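Local coordinates for organophosphorus hydrolase (Pseudomonas pseudoalcaligenes, PDB 4LE6), which probably hydrolyses organophosphate triesters, as a two-zinc phosphotriesterase of the metallo-beta-lactamase superfamily, at residues L242-D247 against W289-H294. Sequence-based numbering, arbitrary orientation.
Sequences LLVWGD and WVAGAH. With ZN (zinc ion), chain K; ZN (zinc ion), chain J.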
ATOM      1  N   LEU A 242       1.736 -16.834  -8.545  1.00 20.27           N
ATOM      2  CA  LEU A 242       2.019 -15.430  -8.737  1.00 20.16           C
ATOM      3  C   LEU A 242       2.498 -15.220 -10.155  1.00 21.27           C
ATOM      4  O   LEU A 242       3.403 -15.909 -10.630  1.00 23.51           O
ATOM      5  CB  LEU A 242       3.093 -14.942  -7.760  1.00 21.62           C
ATOM      6  CG  LEU A 242       3.625 -13.519  -8.000  1.00 26.02           C
ATOM      7  CD1 LEU A 242       2.528 -12.475  -7.906  1.00 30.46           C
ATOM      8  CD2 LEU A 242       4.698 -13.205  -6.983  1.00 33.95           C
ATOM      9  N   LEU A 243       1.884 -14.262 -10.834  1.00 21.39           N
ATOM     10  CA  LEU A 243       2.289 -13.933 -12.188  1.00 22.26           C
ATOM     11  C   LEU A 243       2.978 -12.580 -12.158  1.00 21.13           C
ATOM     12  O   LEU A 243       2.355 -11.565 -11.854  1.00 21.45           O
ATOM     13  CB  LEU A 243       1.082 -13.889 -13.119  1.00 21.10           C
ATOM     14  CG  LEU A 243       1.430 -13.651 -14.586  1.00 26.52           C
ATOM     15  CD1 LEU A 243       2.015 -14.911 -15.219  1.00 32.78           C
ATOM     16  CD2 LEU A 243       0.189 -13.185 -15.335  1.00 25.86           C
ATOM     17  N   VAL A 244       4.275 -12.584 -12.444  1.00 19.56           N
ATOM     18  CA  VAL A 244       5.038 -11.352 -12.536  1.00 20.57           C
ATOM     19  C   VAL A 244       4.897 -10.934 -13.976  1.00 22.16           C
ATOM     20  O   VAL A 244       5.543 -11.516 -14.862  1.00 24.86           O
ATOM     21  CB  VAL A 244       6.504 -11.544 -12.176  1.00 21.17           C
ATOM     22  CG1 VAL A 244       7.227 -10.190 -12.191  1.00 18.63           C
ATOM     23  CG2 VAL A 244       6.597 -12.218 -10.820  1.00 23.10           C
ATOM     24  N   TRP A 245       4.040  -9.941 -14.218  1.00 21.91           N
ATOM     25  CA  TRP A 245       3.433  -9.859 -15.551  1.00 23.61           C
ATOM     26  C   TRP A 245       4.075  -8.855 -16.486  1.00 22.92           C
ATOM     27  O   TRP A 245       3.788  -8.851 -17.674  1.00 22.85           O
ATOM     28  CB  TRP A 245       1.893  -9.719 -15.496  1.00 24.06           C
ATOM     29  CG  TRP A 245       1.297  -8.379 -15.164  1.00 24.22           C
ATOM     30  CD1 TRP A 245       1.942  -7.190 -14.979  1.00 25.66           C
ATOM     31  CD2 TRP A 245      -0.100  -8.112 -14.969  1.00 23.00           C
ATOM     32  NE1 TRP A 245       1.025  -6.196 -14.695  1.00 25.78           N
ATOM     33  CE2 TRP A 245      -0.229  -6.742 -14.683  1.00 21.89           C
ATOM     34  CE3 TRP A 245      -1.254  -8.905 -15.021  1.00 25.82           C
ATOM     35  CZ2 TRP A 245      -1.466  -6.143 -14.445  1.00 24.46           C
ATOM     36  CZ3 TRP A 245      -2.482  -8.307 -14.791  1.00 25.87           C
ATOM     37  CH2 TRP A 245      -2.576  -6.939 -14.504  1.00 26.79           C
ATOM     38  N   GLY A 246       4.966  -8.021 -15.956  1.00 18.32           N
ATOM     39  CA  GLY A 246       5.633  -7.029 -16.759  1.00 18.58           C
ATOM     40  C   GLY A 246       4.711  -5.846 -17.028  1.00 19.68           C
ATOM     41  O   GLY A 246       4.076  -5.310 -16.117  1.00 22.31           O
ATOM     42  N   ASP A 247       4.651  -5.447 -18.290  1.00 19.50           N
ATOM     43  CA  ASP A 247       3.943  -4.258 -18.724  1.00 21.13           C
ATOM     44  C   ASP A 247       2.591  -4.562 -19.397  1.00 24.20           C
ATOM     45  O   ASP A 247       2.203  -3.894 -20.362  1.00 22.85           O
ATOM     46  CB  ASP A 247       4.854  -3.458 -19.659  1.00 20.82           C
ATOM     47  CG  ASP A 247       5.943  -2.705 -18.908  1.00 22.96           C
ATOM     48  OD1 ASP A 247       6.178  -3.025 -17.725  1.00 20.02           O
ATOM     49  OD2 ASP A 247       6.566  -1.801 -19.508  1.00 20.55           O
ATOM     50  N   TRP A 289      -2.143 -14.333  -7.729  1.00 21.75           N
ATOM     51  CA  TRP A 289      -1.499 -13.096  -7.331  1.00 21.35           C
ATOM     52  C   TRP A 289      -0.829 -12.511  -8.576  1.00 24.20           C
ATOM     53  O   TRP A 289      -0.331 -13.244  -9.433  1.00 27.18           O
ATOM     54  CB  TRP A 289      -0.430 -13.345  -6.270  1.00 20.14           C
ATOM     55  CG  TRP A 289      -0.926 -13.700  -4.909  1.00 26.96           C
ATOM     56  CD1 TRP A 289      -1.049 -14.950  -4.382  1.00 28.32           C
ATOM     57  CD2 TRP A 289      -1.330 -12.787  -3.877  1.00 30.48           C
ATOM     58  NE1 TRP A 289      -1.507 -14.873  -3.087  1.00 28.85           N
ATOM     59  CE2 TRP A 289      -1.695 -13.560  -2.756  1.00 29.63           C
ATOM     60  CE3 TRP A 289      -1.418 -11.395  -3.796  1.00 31.84           C
ATOM     61  CZ2 TRP A 289      -2.144 -12.985  -1.562  1.00 29.23           C
ATOM     62  CZ3 TRP A 289      -1.867 -10.825  -2.619  1.00 32.57           C
ATOM     63  CH2 TRP A 289      -2.224 -11.618  -1.516  1.00 30.37           C
ATOM     64  N   VAL A 290      -0.775 -11.192  -8.643  1.00 22.48           N
ATOM     65  CA  VAL A 290      -0.132 -10.497  -9.741  1.00 20.13           C
ATOM     66  C   VAL A 290       0.954  -9.585  -9.174  1.00 20.57           C
ATOM     67  O   VAL A 290       0.769  -8.985  -8.111  1.00 20.63           O
ATOM     68  CB  VAL A 290      -1.176  -9.701 -10.529  1.00 18.54           C
ATOM     69  CG1 VAL A 290      -0.522  -8.695 -11.449  1.00 20.42           C
ATOM     70  CG2 VAL A 290      -2.075 -10.665 -11.324  1.00 23.63           C
ATOM     71  N   ALA A 291       2.084  -9.519  -9.872  1.00 22.10           N
ATOM     72  CA  ALA A 291       3.163  -8.576  -9.564  1.00 21.11           C
ATOM     73  C   ALA A 291       3.419  -7.736 -10.820  1.00 20.33           C
ATOM     74  O   ALA A 291       3.896  -8.273 -11.835  1.00 20.20           O
ATOM     75  CB  ALA A 291       4.420  -9.331  -9.155  1.00 21.62           C
ATOM     76  N   GLY A 292       3.086  -6.443 -10.761  1.00 23.25           N
ATOM     77  CA  GLY A 292       3.036  -5.606 -11.950  1.00 18.19           C
ATOM     78  C   GLY A 292       4.022  -4.461 -11.929  1.00 17.83           C
ATOM     79  O   GLY A 292       3.987  -3.581 -11.054  1.00 18.81           O
ATOM     80  N   ALA A 293       4.863  -4.428 -12.950  1.00 17.74           N
ATOM     81  CA  ALA A 293       5.976  -3.496 -13.011  1.00 18.64           C
ATOM     82  C   ALA A 293       5.563  -2.044 -12.859  1.00 20.66           C
ATOM     83  O   ALA A 293       6.347  -1.213 -12.374  1.00 17.87           O
ATOM     84  CB  ALA A 293       6.727  -3.679 -14.311  1.00 21.20           C
ATOM     85  N   HIS A 294       4.344  -1.710 -13.277  1.00 22.36           N
ATOM     86  CA  HIS A 294       3.898  -0.311 -13.226  1.00 21.03           C
ATOM     87  C   HIS A 294       2.630  -0.101 -12.413  1.00 20.18           C
ATOM     88  O   HIS A 294       1.959   0.937 -12.524  1.00 20.06           O
ATOM     89  CB  HIS A 294       3.743   0.245 -14.643  1.00 22.39           C
ATOM     90  CG  HIS A 294       5.024   0.215 -15.415  1.00 25.56           C
ATOM     91  ND1 HIS A 294       6.167   0.842 -14.969  1.00 24.37           N
ATOM     92  CD2 HIS A 294       5.360  -0.404 -16.571  1.00 23.81           C
ATOM     93  CE1 HIS A 294       7.150   0.619 -15.819  1.00 21.40           C
ATOM     94  NE2 HIS A 294       6.691  -0.143 -16.797  1.00 21.62           N
TER
HETATM   95 ZN    ZN K 406       7.954  -0.685 -18.324  1.00 20.50          ZN
HETATM   96 ZN    ZN J 405       7.808  -1.526 -21.354  1.00 24.94          ZN
HETATM   97  O   HOH W   1       2.439  -3.462 -15.113  1.00 25.19           O
HETATM   98  O   HOH W   2       6.027  -7.215 -13.573  1.00 30.00           O
HETATM   99  O   HOH W   3       8.505  -0.075 -19.954  1.00 14.52           O
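Asp247 and His294, one from the loop end of each segment, meet at a zinc ion. His294 NE2 binds it at 2.1 Å, and Asp247 OD2 reaches the same ion at the ring's edge, in the plane of the imidazole. The side chains cross obliquely, with carboxylate and ring planes 56° apart, while OD1 comes within 3.0 Å of His294 CD2. Because OD2 also binds the second zinc ion, at 2.2 Å, this single oxygen bridges the pair, as does a water. Ala88 O accepts a hydrogen bond from His294 ND1, which, together with the zinc bond at NE2, holds the ring's rotation; Asp143 and His144 complete the first zinc site, His139, His141 and His226 the second. Both metal ligands lie in loops that follow neighbouring parallel strands of one sheet of the metallo-beta-lactamase alpha-beta/beta-alpha sandwich, whose two-metal site lies at the edge of the paired sheets. Strands 240-246 and 289-292, joined through helix 269-286, are paired by backbone bonds from Leu243 N to Trp289 O, Ala291 N to Leu243 O and Trp245 N to Ala291 O. On the helix-covered face, Trp245 lies against Val290: chi1 of 78° sets CG between the backbone N and carbonyl carbon, and Val290 CG1 sits over the six-membered ring, 3.6 Å from its centroid. On the other face, toward Tyr92 of strand 85-95, Ala291 CB is met by Leu242 CD1 at 3.9 Å and by Val244 CG2 at 4.0 Å. Nearer the metals, a water accepts from Trp245 NE1 and His294 N and donates to Gly246 O, with the water oxygen 2.7 Å from that atom.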